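Long-range contacts in aldehyde dehydrogenase (Bartonella henselae, PDB 3I44), which probably oxidises aldehydes to carboxylic acids with a nicotinamide coenzyme as the electron acceptor: residues A[96-101]-A[205-210]; A[92-97]-A[212-217]; A[279-284]-A[310-315]; A[391-396]-A[408-413]. The protein carries 1 engineered substitution. One frame throughout, in Å; residues are numbered along the deposited sequence.

Contacts 1 and 2 pin the same two helices, 84-100 and 202-213, together on one side of the molecule, and they share Glu96 and Ile97. Both have buried apolar interiors and charged margins, but contact 1 has a salt bridge between its segments while contact 2 is held by apolar packing, and Lys100 with Glu213 ties the two together. Contacts 3 and 4 lie across the chain's centre, their centres about 45 and 43 Å from that of contact 1, where strands 308-312 and 408-414 are sheet neighbours. Contact 3 has two backbone hydrogen bonds and one to a glutamate; contact 4 has a single backbone bond backed by apolar side chains. Contact 4 is buried, whereas contact 3 reaches the surface at Ala281 and Ala314.

Contact 1: residues A[96-101]-A[205-210]; sequences EIYEKR and MLFAEI
Arg101 reaches across from the end of helix 84-100 to Leu206 and Glu209 of helix 202-213, closing a helix-helix packing beside the Rossmann-type sheet of the coenzyme-binding domain. The short helical segments cross at 130° with their axes 10.0 Å apart. The guanidinium is gripped in two ways: Leu206 CD1 lies over the centre of one face, 3.5 Å from Arg101 CZ, while Arg101 NH1 gives a salt-bridging hydrogen bond of 2.7 Å to Glu209 OE1. The carboxylate, turned 54° from the guanidinium, is met from above its plane. A long, bent arginine suits this place, since its aliphatic stem can run past Ile210 CD1 and still carry its charge out to Glu209.

Beneath it the contact is apolar. Ile97 and Ile210 slide past each other in opposite directions, their CG2 methyls 3.7 Å apart. Tyr98 has CG anti to its own N (chi1 -173°), which directs the ring inward until CD1 stands 4.1 Å from Ile210 CD1 and 4.3 Å from Phe207 CD1; the Tyr98 and Phe207 rings meet edge to edge.

Further out, Tyr98 OH bonds to the backbone O of Thr125, and Met175 of helix 174-188 touches both rings. Helix 102-113 backs Leu206 and Ile210 through Met105. One water accepts from Arg101 NH1 at 2.9 Å and donates, weakly, to Glu209 O at 3.0 Å.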
loop_
_atom_site.group_PDB
_atom_site.type_symbol
_atom_site.label_atom_id
_atom_site.label_comp_id
_atom_site.label_asym_id
_atom_site.label_seq_id
_atom_site.Cartn_x
_atom_site.Cartn_y
_atom_site.Cartn_z
ATOM N N GLU A 96 -18.165 26.561 1.196
ATOM C CA GLU A 96 -19.032 27.707 1.478
ATOM C C GLU A 96 -19.943 27.425 2.680
ATOM O O GLU A 96 -20.041 28.256 3.565
ATOM C CB GLU A 96 -19.871 28.076 0.259
ATOM C CG GLU A 96 -20.986 29.016 0.612
ATOM C CD GLU A 96 -21.775 29.475 -0.580
ATOM O OE1 GLU A 96 -21.842 28.768 -1.596
ATOM O OE2 GLU A 96 -22.367 30.548 -0.465
ATOM N N ILE A 97 -20.595 26.264 2.723
ATOM C CA ILE A 97 -21.463 25.952 3.852
ATOM C C ILE A 97 -20.627 25.680 5.121
ATOM O O ILE A 97 -21.012 26.064 6.210
ATOM C CB ILE A 97 -22.447 24.791 3.527
ATOM C CG1 ILE A 97 -23.407 25.214 2.393
ATOM C CG2 ILE A 97 -23.190 24.381 4.769
ATOM C CD1 ILE A 97 -23.841 24.061 1.480
ATOM N N TYR A 98 -19.469 25.046 4.966
ATOM C CA TYR A 98 -18.556 24.815 6.089
ATOM C C TYR A 98 -18.175 26.107 6.776
ATOM O O TYR A 98 -18.240 26.187 8.008
ATOM C CB TYR A 98 -17.300 24.084 5.624
ATOM C CG TYR A 98 -16.331 23.634 6.707
ATOM C CD1 TYR A 98 -16.382 22.326 7.243
ATOM C CD2 TYR A 98 -15.332 24.483 7.161
ATOM C CE1 TYR A 98 -15.444 21.900 8.216
ATOM C CE2 TYR A 98 -14.419 24.073 8.114
ATOM C CZ TYR A 98 -14.482 22.785 8.646
ATOM O OH TYR A 98 -13.552 22.427 9.598
ATOM N N GLU A 99 -17.825 27.131 5.987
ATOM C CA GLU A 99 -17.480 28.433 6.554
ATOM C C GLU A 99 -18.697 29.060 7.240
ATOM O O GLU A 99 -18.572 29.629 8.344
ATOM C CB GLU A 99 -16.862 29.412 5.531
ATOM C CG GLU A 99 -15.441 29.134 5.096
ATOM C CD GLU A 99 -14.386 29.232 6.213
ATOM O OE1 GLU A 99 -14.698 29.653 7.355
ATOM O OE2 GLU A 99 -13.208 28.894 5.935
ATOM N N LYS A 100 -19.865 28.944 6.618
ATOM C CA LYS A 100 -21.089 29.478 7.228
ATOM C C LYS A 100 -21.343 28.827 8.590
ATOM O O LYS A 100 -21.786 29.484 9.517
ATOM C CB LYS A 100 -22.311 29.309 6.319
ATOM C CG LYS A 100 -23.637 29.833 6.953
ATOM C CD LYS A 100 -24.792 29.867 5.952
ATOM C CE LYS A 100 -25.204 28.453 5.559
ATOM N NZ LYS A 100 -26.470 28.393 4.760
ATOM N N ARG A 101 -20.986 27.557 8.744
ATOM C CA ARG A 101 -21.279 26.863 9.997
ATOM C C ARG A 101 -20.080 26.726 10.925
ATOM O O ARG A 101 -20.119 25.953 11.896
ATOM C CB ARG A 101 -21.904 25.514 9.659
ATOM C CG ARG A 101 -23.223 25.684 8.936
ATOM C CD ARG A 101 -24.389 25.485 9.869
ATOM N NE ARG A 101 -25.116 24.288 9.520
ATOM C CZ ARG A 101 -25.841 23.544 10.354
ATOM N NH1 ARG A 101 -26.436 22.472 9.870
ATOM N NH2 ARG A 101 -25.959 23.829 11.649
ATOM N N MET A 205 -21.179 14.483 12.415
ATOM C CA MET A 205 -22.622 14.543 12.109
ATOM C C MET A 205 -22.994 15.916 11.560
ATOM O O MET A 205 -23.786 16.024 10.640
ATOM C CB MET A 205 -23.443 14.186 13.358
ATOM C CG MET A 205 -23.183 12.738 13.740
ATOM S SD MET A 205 -24.059 12.185 15.192
ATOM C CE MET A 205 -25.743 12.053 14.551
ATOM N N LEU A 206 -22.422 16.973 12.118
ATOM C CA LEU A 206 -22.619 18.328 11.549
ATOM C C LEU A 206 -22.005 18.414 10.126
ATOM O O LEU A 206 -22.594 19.009 9.227
ATOM C CB LEU A 206 -22.040 19.406 12.481
ATOM C CG LEU A 206 -22.029 20.876 12.014
ATOM C CD1 LEU A 206 -23.452 21.361 11.561
ATOM C CD2 LEU A 206 -21.413 21.802 13.148
ATOM N N PHE A 207 -20.849 17.797 9.919
ATOM C CA PHE A 207 -20.244 17.739 8.590
ATOM C C PHE A 207 -21.197 17.045 7.624
ATOM O O PHE A 207 -21.375 17.490 6.477
ATOM C CB PHE A 207 -18.890 17.037 8.624
ATOM C CG PHE A 207 -18.154 17.080 7.325
ATOM C CD1 PHE A 207 -17.457 18.221 6.948
ATOM C CD2 PHE A 207 -18.157 16.000 6.474
ATOM C CE1 PHE A 207 -16.765 18.284 5.736
ATOM C CE2 PHE A 207 -17.459 16.041 5.264
ATOM C CZ PHE A 207 -16.760 17.184 4.905
ATOM N N ALA A 208 -21.852 15.990 8.112
ATOM C CA ALA A 208 -22.902 15.326 7.342
ATOM C C ALA A 208 -23.990 16.306 6.938
ATOM O O ALA A 208 -24.420 16.289 5.795
ATOM C CB ALA A 208 -23.506 14.140 8.109
ATOM N N GLU A 209 -24.458 17.121 7.881
ATOM C CA GLU A 209 -25.458 18.147 7.561
ATOM C C GLU A 209 -24.949 19.158 6.542
ATOM O O GLU A 209 -25.721 19.668 5.749
ATOM C CB GLU A 209 -25.886 18.923 8.804
ATOM C CG GLU A 209 -26.651 18.119 9.832
ATOM C CD GLU A 209 -27.019 18.980 11.053
ATOM O OE1 GLU A 209 -27.404 20.140 10.884
ATOM O OE2 GLU A 209 -26.871 18.533 12.183
ATOM N N ILE A 210 -23.668 19.520 6.631
ATOM C CA ILE A 210 -23.059 20.399 5.630
ATOM C C ILE A 210 -23.197 19.791 4.230
ATOM O O ILE A 210 -23.657 20.474 3.306
ATOM C CB ILE A 210 -21.637 20.758 6.007
ATOM C CG1 ILE A 210 -21.688 21.676 7.236
ATOM C CG2 ILE A 210 -20.882 21.512 4.860
ATOM C CD1 ILE A 210 -20.366 21.801 8.026
HETATM O O HOH W 1 -25.734 22.419 7.013
#

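Contact 2: residues A[92-97]-A[212-217]; sequences EKILEI and DEAALP
Ala214 sits against Ile94 and Ile97 where helix 202-213 gives way to a Schellman motif, so that a helix C-terminus is packed on the flank of helix 84-100. The tight part is centred on one methyl: Ala214 CB lies 3.8 Å from Ile94 CG1 and 3.9 Å from Ile97 CD1. Ile97 CD1 also reaches the backbone, coming within 3.5 Å of Ala214 N. A small residue suits this spot, because the two backbones come close, with the CA atoms of Ile94 and Ala214 5.7 Å apart, and the branched isoleucines fill the space on their side. Ile94 CG1 stands beside its own N (chi1 -73°), which carries it over to the alanine. Leu186 and Leu211 continue the apolar layer behind Ile94.

Towards solvent the fit is looser and the residues are long and charged. Lys93 touches Ala214 only through CG, 4.0 Å from Ala214 CB; its chain then bends away, and NZ makes a salt bridge with Glu96 OE1 on its own helix. Glu213 lays its extended chain obliquely along Ile97, bringing Glu213 OE2 3.6 Å from Ile97 CG2, while the other oxygen, OE1, forms a salt bridge with Lys100. Such residues can shelter a buried edge with their methylenes and keep their charge at the surface.

At the turn itself, the positive phi of Ala215 (61°) swings the following chain back over the last helical turn, bringing Leu216 against Leu211, and Ala215 N bonds to Asp212 O at 3.0 Å.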
loop_
_atom_site.group_PDB
_atom_site.type_symbol
_atom_site.label_atom_id
_atom_site.label_comp_id
_atom_site.label_asym_id
_atom_site.label_seq_id
_atom_site.Cartn_x
_atom_site.Cartn_y
_atom_site.Cartn_z
ATOM N N GLU A 92 -16.600 23.077 -3.646
ATOM C CA GLU A 92 -16.670 24.522 -3.381
ATOM C C GLU A 92 -17.910 24.880 -2.578
ATOM O O GLU A 92 -17.853 25.708 -1.674
ATOM C CB GLU A 92 -16.487 25.322 -4.687
ATOM C CG GLU A 92 -15.011 25.111 -5.254
ATOM C CD GLU A 92 -14.634 26.107 -6.372
ATOM O OE1 GLU A 92 -15.561 26.796 -6.908
ATOM O OE2 GLU A 92 -13.417 26.222 -6.696
ATOM N N LYS A 93 -19.024 24.236 -2.890
ATOM C CA LYS A 93 -20.262 24.437 -2.149
ATOM C C LYS A 93 -20.131 23.948 -0.692
ATOM O O LYS A 93 -20.543 24.625 0.252
ATOM C CB LYS A 93 -21.416 23.726 -2.862
ATOM C CG LYS A 93 -22.825 24.038 -2.286
ATOM C CD LYS A 93 -22.971 25.560 -2.064
ATOM C CE LYS A 93 -24.299 26.125 -2.466
ATOM N NZ LYS A 93 -24.118 27.571 -2.855
ATOM N N ILE A 94 -19.478 22.804 -0.513
ATOM C CA ILE A 94 -19.224 22.277 0.807
ATOM C C ILE A 94 -18.399 23.289 1.618
ATOM O O ILE A 94 -18.709 23.547 2.755
ATOM C CB ILE A 94 -18.512 20.916 0.720
ATOM C CG1 ILE A 94 -19.503 19.825 0.255
ATOM C CG2 ILE A 94 -17.829 20.562 2.097
ATOM C CD1 ILE A 94 -18.786 18.456 -0.130
ATOM N N LEU A 95 -17.330 23.832 1.036
ATOM C CA LEU A 95 -16.522 24.830 1.700
ATOM C C LEU A 95 -17.350 26.052 2.122
ATOM O O LEU A 95 -17.218 26.534 3.238
ATOM C CB LEU A 95 -15.388 25.292 0.792
ATOM C CG LEU A 95 -14.448 26.354 1.394
ATOM C CD1 LEU A 95 -13.851 25.871 2.749
ATOM C CD2 LEU A 95 -13.337 26.734 0.414
ATOM N N GLU A 96 -18.165 26.561 1.196
ATOM C CA GLU A 96 -19.032 27.707 1.478
ATOM C C GLU A 96 -19.943 27.425 2.680
ATOM O O GLU A 96 -20.041 28.256 3.565
ATOM C CB GLU A 96 -19.871 28.076 0.259
ATOM C CG GLU A 96 -20.986 29.016 0.612
ATOM C CD GLU A 96 -21.775 29.475 -0.580
ATOM O OE1 GLU A 96 -21.842 28.768 -1.596
ATOM O OE2 GLU A 96 -22.367 30.548 -0.465
ATOM N N ILE A 97 -20.595 26.264 2.723
ATOM C CA ILE A 97 -21.463 25.952 3.852
ATOM C C ILE A 97 -20.627 25.680 5.121
ATOM O O ILE A 97 -21.012 26.064 6.210
ATOM C CB ILE A 97 -22.447 24.791 3.527
ATOM C CG1 ILE A 97 -23.407 25.214 2.393
ATOM C CG2 ILE A 97 -23.190 24.381 4.769
ATOM C CD1 ILE A 97 -23.841 24.061 1.480
ATOM N N ASP A 212 -25.231 17.460 3.186
ATOM C CA ASP A 212 -26.627 17.344 2.822
ATOM C C ASP A 212 -27.153 18.679 2.285
ATOM O O ASP A 212 -27.838 18.709 1.288
ATOM C CB ASP A 212 -27.396 16.921 4.054
ATOM C CG ASP A 212 -28.865 16.733 3.783
ATOM O OD1 ASP A 212 -29.222 15.956 2.899
ATOM O OD2 ASP A 212 -29.642 17.349 4.498
ATOM N N GLU A 213 -26.806 19.779 2.960
ATOM C CA GLU A 213 -27.186 21.130 2.522
ATOM C C GLU A 213 -26.525 21.492 1.181
ATOM O O GLU A 213 -27.081 22.257 0.388
ATOM C CB GLU A 213 -26.835 22.162 3.589
ATOM C CG GLU A 213 -27.355 23.587 3.268
ATOM C CD GLU A 213 -27.088 24.636 4.361
ATOM O OE1 GLU A 213 -27.236 25.844 4.053
ATOM O OE2 GLU A 213 -26.724 24.275 5.507
ATOM N N ALA A 214 -25.342 20.936 0.934
ATOM C CA ALA A 214 -24.648 21.074 -0.358
ATOM C C ALA A 214 -25.318 20.282 -1.483
ATOM O O ALA A 214 -24.887 20.361 -2.627
ATOM C CB ALA A 214 -23.170 20.651 -0.220
ATOM N N ALA A 215 -26.356 19.507 -1.152
ATOM C CA ALA A 215 -27.106 18.713 -2.120
ATOM C C ALA A 215 -26.254 17.664 -2.839
ATOM O O ALA A 215 -26.507 17.304 -3.967
ATOM C CB ALA A 215 -27.861 19.621 -3.142
ATOM N N LEU A 216 -25.264 17.133 -2.141
ATOM C CA LEU A 216 -24.500 16.009 -2.645
ATOM C C LEU A 216 -25.491 14.862 -2.916
ATOM O O LEU A 216 -26.351 14.593 -2.075
ATOM C CB LEU A 216 -23.451 15.614 -1.594
ATOM C CG LEU A 216 -22.192 14.898 -2.017
ATOM C CD1 LEU A 216 -21.320 15.744 -2.978
ATOM C CD2 LEU A 216 -21.465 14.479 -0.769
ATOM N N PRO A 217 -25.399 14.198 -4.095
ATOM C CA PRO A 217 -26.365 13.162 -4.456
ATOM C C PRO A 217 -26.490 12.046 -3.432
ATOM O O PRO A 217 -25.503 11.645 -2.777
ATOM C CB PRO A 217 -25.819 12.606 -5.767
ATOM C CG PRO A 217 -25.028 13.692 -6.339
ATOM C CD PRO A 217 -24.404 14.391 -5.164
#

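Contact 3: residues A[279-284]-A[310-315]; sequences IFADAD and LVEQAI
The ring of Phe280 and the carboxylate of Glu312 stand almost perpendicular, 84° apart, at the end of a parallel strand pair in the catalytic-domain sheet. Glu312 OE2 lies in the ring plane at its edge, 3.4 Å from Phe280 CD1, where the slightly positive ring hydrogens suit an oxygen. Phe414 packs edge-to-face with the same ring, and Lys442 and Ile446 of helix 440-449 also touch it.

The strands themselves are joined at Ile279, whose N bonds to Leu310 O (2.9 Å) and whose O accepts from Glu312 N (3.0 Å), the usual parallel pattern. Beyond it the chain enters a type I turn from Phe280 to Ala283, and a side chain takes over the pairing: Ala281 N donates to the anti lone pair of Glu312 OE2 (2.7 Å, 165°). Glutamate suits this place because its extended chain, with CG anti to N (chi1 -171°), can span the gap that opens between the backbones.

Ile315, just before helix 316-329, packs against the turn. With CG1 set between its own N and carbonyl carbon, its branches part: Ile315 CG2 is directed to Ala281 CB, 3.9 Å away, and Ile315 CD1 to Phe280 O at 3.6 Å.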
loop_
_atom_site.group_PDB
_atom_site.type_symbol
_atom_site.label_atom_id
_atom_site.label_comp_id
_atom_site.label_asym_id
_atom_site.label_seq_id
_atom_site.Cartn_x
_atom_site.Cartn_y
_atom_site.Cartn_z
ATOM N N ILE A 279 17.286 19.602 19.638
ATOM C CA ILE A 279 17.589 21.037 19.859
ATOM C C ILE A 279 19.068 21.189 20.181
ATOM O O ILE A 279 19.563 20.711 21.201
ATOM C CB ILE A 279 16.735 21.647 20.959
ATOM C CG1 ILE A 279 15.254 21.362 20.661
ATOM C CG2 ILE A 279 17.003 23.165 21.094
ATOM C CD1 ILE A 279 14.275 22.033 21.608
ATOM N N PHE A 280 19.776 21.804 19.251
ATOM C CA PHE A 280 21.189 22.085 19.409
ATOM C C PHE A 280 21.394 23.383 20.173
ATOM O O PHE A 280 20.500 24.223 20.233
ATOM C CB PHE A 280 21.877 22.163 18.046
ATOM C CG PHE A 280 22.072 20.833 17.399
ATOM C CD1 PHE A 280 23.196 20.062 17.694
ATOM C CD2 PHE A 280 21.122 20.323 16.515
ATOM C CE1 PHE A 280 23.384 18.843 17.109
ATOM C CE2 PHE A 280 21.297 19.078 15.934
ATOM C CZ PHE A 280 22.436 18.341 16.212
ATOM N N ALA A 281 22.592 23.522 20.759
ATOM C CA ALA A 281 22.989 24.751 21.484
ATOM C C ALA A 281 22.881 26.024 20.614
ATOM O O ALA A 281 22.705 27.135 21.120
ATOM C CB ALA A 281 24.424 24.598 22.068
ATOM N N ASP A 282 23.006 25.857 19.306
ATOM C CA ASP A 282 22.969 26.991 18.394
ATOM C C ASP A 282 21.587 27.224 17.799
ATOM O O ASP A 282 21.463 27.951 16.810
ATOM C CB ASP A 282 24.054 26.869 17.309
ATOM C CG ASP A 282 23.859 25.650 16.340
ATOM O OD1 ASP A 282 22.806 24.973 16.368
ATOM O OD2 ASP A 282 24.790 25.394 15.539
ATOM N N ALA A 283 20.544 26.652 18.418
ATOM C CA ALA A 283 19.168 26.902 17.983
ATOM C C ALA A 283 18.799 28.371 18.231
ATOM O O ALA A 283 19.386 29.021 19.083
ATOM C CB ALA A 283 18.169 25.944 18.680
ATOM N N ASP A 284 17.838 28.883 17.466
ATOM C CA ASP A 284 17.359 30.240 17.629
ATOM C C ASP A 284 16.779 30.440 19.040
ATOM O O ASP A 284 16.397 29.466 19.727
ATOM C CB ASP A 284 16.324 30.591 16.550
ATOM C CG ASP A 284 15.037 29.761 16.673
ATOM O OD1 ASP A 284 15.060 28.587 16.268
ATOM O OD2 ASP A 284 14.021 30.260 17.209
ATOM N N LEU A 310 15.361 16.140 22.727
ATOM C CA LEU A 310 16.751 15.694 22.832
ATOM C C LEU A 310 17.609 16.945 22.723
ATOM O O LEU A 310 17.612 17.609 21.688
ATOM C CB LEU A 310 17.091 14.654 21.749
ATOM C CG LEU A 310 16.016 13.584 21.409
ATOM C CD1 LEU A 310 16.493 12.683 20.296
ATOM C CD2 LEU A 310 15.617 12.733 22.623
ATOM N N VAL A 311 18.283 17.295 23.817
ATOM C CA VAL A 311 18.983 18.577 23.938
ATOM C C VAL A 311 20.499 18.418 24.045
ATOM O O VAL A 311 21.015 17.589 24.824
ATOM C CB VAL A 311 18.469 19.373 25.148
ATOM C CG1 VAL A 311 19.094 20.787 25.172
ATOM C CG2 VAL A 311 16.939 19.467 25.107
ATOM N N GLU A 312 21.219 19.194 23.247
ATOM C CA GLU A 312 22.672 19.176 23.310
ATOM C C GLU A 312 23.127 19.481 24.763
ATOM O O GLU A 312 22.533 20.303 25.462
ATOM C CB GLU A 312 23.255 20.152 22.289
ATOM C CG GLU A 312 24.769 20.075 22.112
ATOM C CD GLU A 312 25.259 20.792 20.834
ATOM O OE1 GLU A 312 26.317 20.404 20.331
ATOM O OE2 GLU A 312 24.577 21.697 20.294
ATOM N N GLN A 313 24.138 18.754 25.237
ATOM C CA GLN A 313 24.555 18.801 26.660
ATOM C C GLN A 313 24.723 20.227 27.170
ATOM O O GLN A 313 24.144 20.591 28.195
ATOM C CB GLN A 313 25.858 18.009 26.876
ATOM C CG GLN A 313 26.269 17.867 28.346
ATOM C CD GLN A 313 25.259 17.076 29.144
ATOM O OE1 GLN A 313 24.590 17.612 30.033
ATOM N NE2 GLN A 313 25.124 15.792 28.817
ATOM N N ALA A 314 25.454 21.041 26.404
ATOM C CA ALA A 314 25.695 22.455 26.747
ATOM C C ALA A 314 24.445 23.241 27.156
ATOM O O ALA A 314 24.562 24.129 27.955
ATOM C CB ALA A 314 26.402 23.175 25.597
ATOM N N ILE A 315 23.253 22.948 26.616
ATOM C CA ILE A 315 22.047 23.739 26.980
ATOM C C ILE A 315 20.966 22.918 27.699
ATOM O O ILE A 315 19.812 23.345 27.844
ATOM C CB ILE A 315 21.436 24.496 25.770
ATOM C CG1 ILE A 315 21.105 23.518 24.648
ATOM C CG2 ILE A 315 22.410 25.630 25.263
ATOM C CD1 ILE A 315 19.968 23.962 23.770
#

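Contact 4: residues A[391-396]-A[408-413]; sequences ADVKPH and VLSLLP
Val393 against Ser410, Leu411 and Leu412 is a buried contact at the end of a parallel strand pair. Strand 388-391 leads through helix 398-401 into strand 408-414, a short beta-alpha-beta connection within the sheet of the catalytic domain, and the contact lies where the first strand has just ended and its chain turns away.

The pivot is Leu411 O. Ala391 CA approaches it at 3.3 Å in a CA-H...O contact, and Val393 N donates a hydrogen bond to it at 3.2 Å and 168°, from a position somewhat tilted out of the carbonyl plane. The residue between them, Asp392, has a left-handed backbone (phi 50°), and this kink lets the N-H of Val393 face the strand. Aspartate accepts this conformation more readily than most residues with a side chain, and here its carboxylate is anchored at both oxygens, OD1 by Tyr316 OH and OD2 by Thr367 OG1.

The side chains separate to two layers. Ala391 CB and Leu411 CB, 4.3 Å apart, both pack on Ile320 of helix 316-329, where a small residue beside a large one fits closely paired strands. Val393 instead joins Ser410 and Leu412 against helix 398-401, where Val393 touches Ile399 and Phe400, Ser410 touches Ile399 and Leu412 touches Phe400. Val393 CG2 stands beside its own N, anti to the carbonyl carbon, and meets Ser410 CB at 3.8 Å.

Leu412 holds CG between its N and carbonyl carbon (chi1 48°), which lays the side chain against the carbonyl oxygen of Val393: Leu412 CB is 3.4 Å from Val393 O and Leu412 CD1 3.6 Å, while Leu412 CD2 stands 4.2 Å from Val393 CB.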
loop_
_atom_site.group_PDB
_atom_site.type_symbol
_atom_site.label_atom_id
_atom_site.label_comp_id
_atom_site.label_asym_id
_atom_site.label_seq_id
_atom_site.Cartn_x
_atom_site.Cartn_y
_atom_site.Cartn_z
ATOM N N ALA A 391 12.827 14.929 33.077
ATOM C CA ALA A 391 14.192 15.066 32.585
ATOM C C ALA A 391 14.977 13.814 32.971
ATOM O O ALA A 391 14.469 12.971 33.729
ATOM C CB ALA A 391 14.874 16.337 33.135
ATOM N N ASP A 392 16.197 13.687 32.444
ATOM C CA ASP A 392 17.006 12.479 32.609
ATOM C C ASP A 392 16.205 11.215 32.251
ATOM O O ASP A 392 16.244 10.213 32.969
ATOM C CB ASP A 392 17.550 12.428 34.038
ATOM C CG ASP A 392 18.154 13.762 34.445
ATOM O OD1 ASP A 392 19.003 14.251 33.662
ATOM O OD2 ASP A 392 17.751 14.337 35.496
ATOM N N VAL A 393 15.463 11.272 31.143
ATOM C CA VAL A 393 14.684 10.122 30.700
ATOM C C VAL A 393 15.640 9.220 29.942
ATOM O O VAL A 393 16.558 9.694 29.284
ATOM C CB VAL A 393 13.501 10.535 29.817
ATOM C CG1 VAL A 393 12.751 9.279 29.314
ATOM C CG2 VAL A 393 12.557 11.489 30.588
ATOM N N LYS A 394 15.463 7.920 30.101
ATOM C CA LYS A 394 16.328 6.930 29.479
ATOM C C LYS A 394 15.500 6.120 28.470
ATOM O O LYS A 394 14.283 5.975 28.657
ATOM C CB LYS A 394 16.874 5.970 30.541
ATOM C CG LYS A 394 17.719 6.620 31.640
ATOM C CD LYS A 394 19.112 6.920 31.152
ATOM C CE LYS A 394 19.933 7.676 32.207
ATOM N NZ LYS A 394 20.582 6.685 33.122
ATOM N N PRO A 395 16.157 5.580 27.420
ATOM C CA PRO A 395 15.489 4.819 26.352
ATOM C C PRO A 395 14.596 3.657 26.788
ATOM O O PRO A 395 13.664 3.307 26.063
ATOM C CB PRO A 395 16.661 4.278 25.508
ATOM C CG PRO A 395 17.770 5.256 25.722
ATOM C CD PRO A 395 17.619 5.655 27.187
ATOM N N HIS A 396 14.859 3.043 27.946
ATOM C CA HIS A 396 14.052 1.877 28.346
ATOM C C HIS A 396 12.764 2.301 29.027
ATOM O O HIS A 396 11.875 1.482 29.238
ATOM C CB HIS A 396 14.850 0.964 29.296
ATOM C CG HIS A 396 15.086 1.581 30.637
ATOM N ND1 HIS A 396 16.261 2.229 30.955
ATOM C CD2 HIS A 396 14.285 1.690 31.722
ATOM C CE1 HIS A 396 16.175 2.708 32.183
ATOM N NE2 HIS A 396 14.983 2.404 32.669
ATOM N N VAL A 408 2.619 15.855 28.390
ATOM C CA VAL A 408 3.715 15.241 29.078
ATOM C C VAL A 408 4.976 15.219 28.195
ATOM O O VAL A 408 5.038 14.547 27.175
ATOM C CB VAL A 408 3.331 13.821 29.523
ATOM C CG1 VAL A 408 4.520 13.125 30.216
ATOM C CG2 VAL A 408 2.094 13.891 30.436
ATOM N N LEU A 409 5.986 15.967 28.602
ATOM C CA LEU A 409 7.221 16.083 27.839
ATOM C C LEU A 409 8.330 15.297 28.505
ATOM O O LEU A 409 8.449 15.339 29.728
ATOM C CB LEU A 409 7.604 17.556 27.777
ATOM C CG LEU A 409 8.919 17.919 27.109
ATOM C CD1 LEU A 409 8.860 17.570 25.628
ATOM C CD2 LEU A 409 9.217 19.406 27.277
ATOM N N SER A 410 9.149 14.607 27.701
ATOM C CA SER A 410 10.346 13.934 28.172
ATOM C C SER A 410 11.632 14.592 27.633
ATOM O O SER A 410 11.796 14.688 26.415
ATOM C CB SER A 410 10.289 12.457 27.747
ATOM O OG SER A 410 9.188 11.790 28.339
ATOM N N LEU A 411 12.529 15.035 28.526
ATOM C CA LEU A 411 13.838 15.617 28.147
ATOM C C LEU A 411 14.959 14.674 28.475
ATOM O O LEU A 411 14.941 14.006 29.532
ATOM C CB LEU A 411 14.144 16.921 28.912
ATOM C CG LEU A 411 13.607 18.249 28.423
ATOM C CD1 LEU A 411 12.108 18.129 28.325
ATOM C CD2 LEU A 411 14.019 19.396 29.372
ATOM N N LEU A 412 15.954 14.666 27.605
ATOM C CA LEU A 412 17.216 14.006 27.862
ATOM C C LEU A 412 18.311 14.672 27.013
ATOM O O LEU A 412 18.010 15.308 26.007
ATOM C CB LEU A 412 17.126 12.528 27.541
ATOM C CG LEU A 412 16.523 12.108 26.201
ATOM C CD1 LEU A 412 17.102 10.765 25.851
ATOM C CD2 LEU A 412 14.941 12.051 26.220
ATOM N N PRO A 413 19.575 14.564 27.438
ATOM C CA PRO A 413 20.671 15.201 26.711
ATOM C C PRO A 413 21.339 14.303 25.691
ATOM O O PRO A 413 21.189 13.077 25.729
ATOM C CB PRO A 413 21.671 15.522 27.820
ATOM C CG PRO A 413 21.536 14.355 28.747
ATOM C CD PRO A 413 20.040 13.970 28.705
#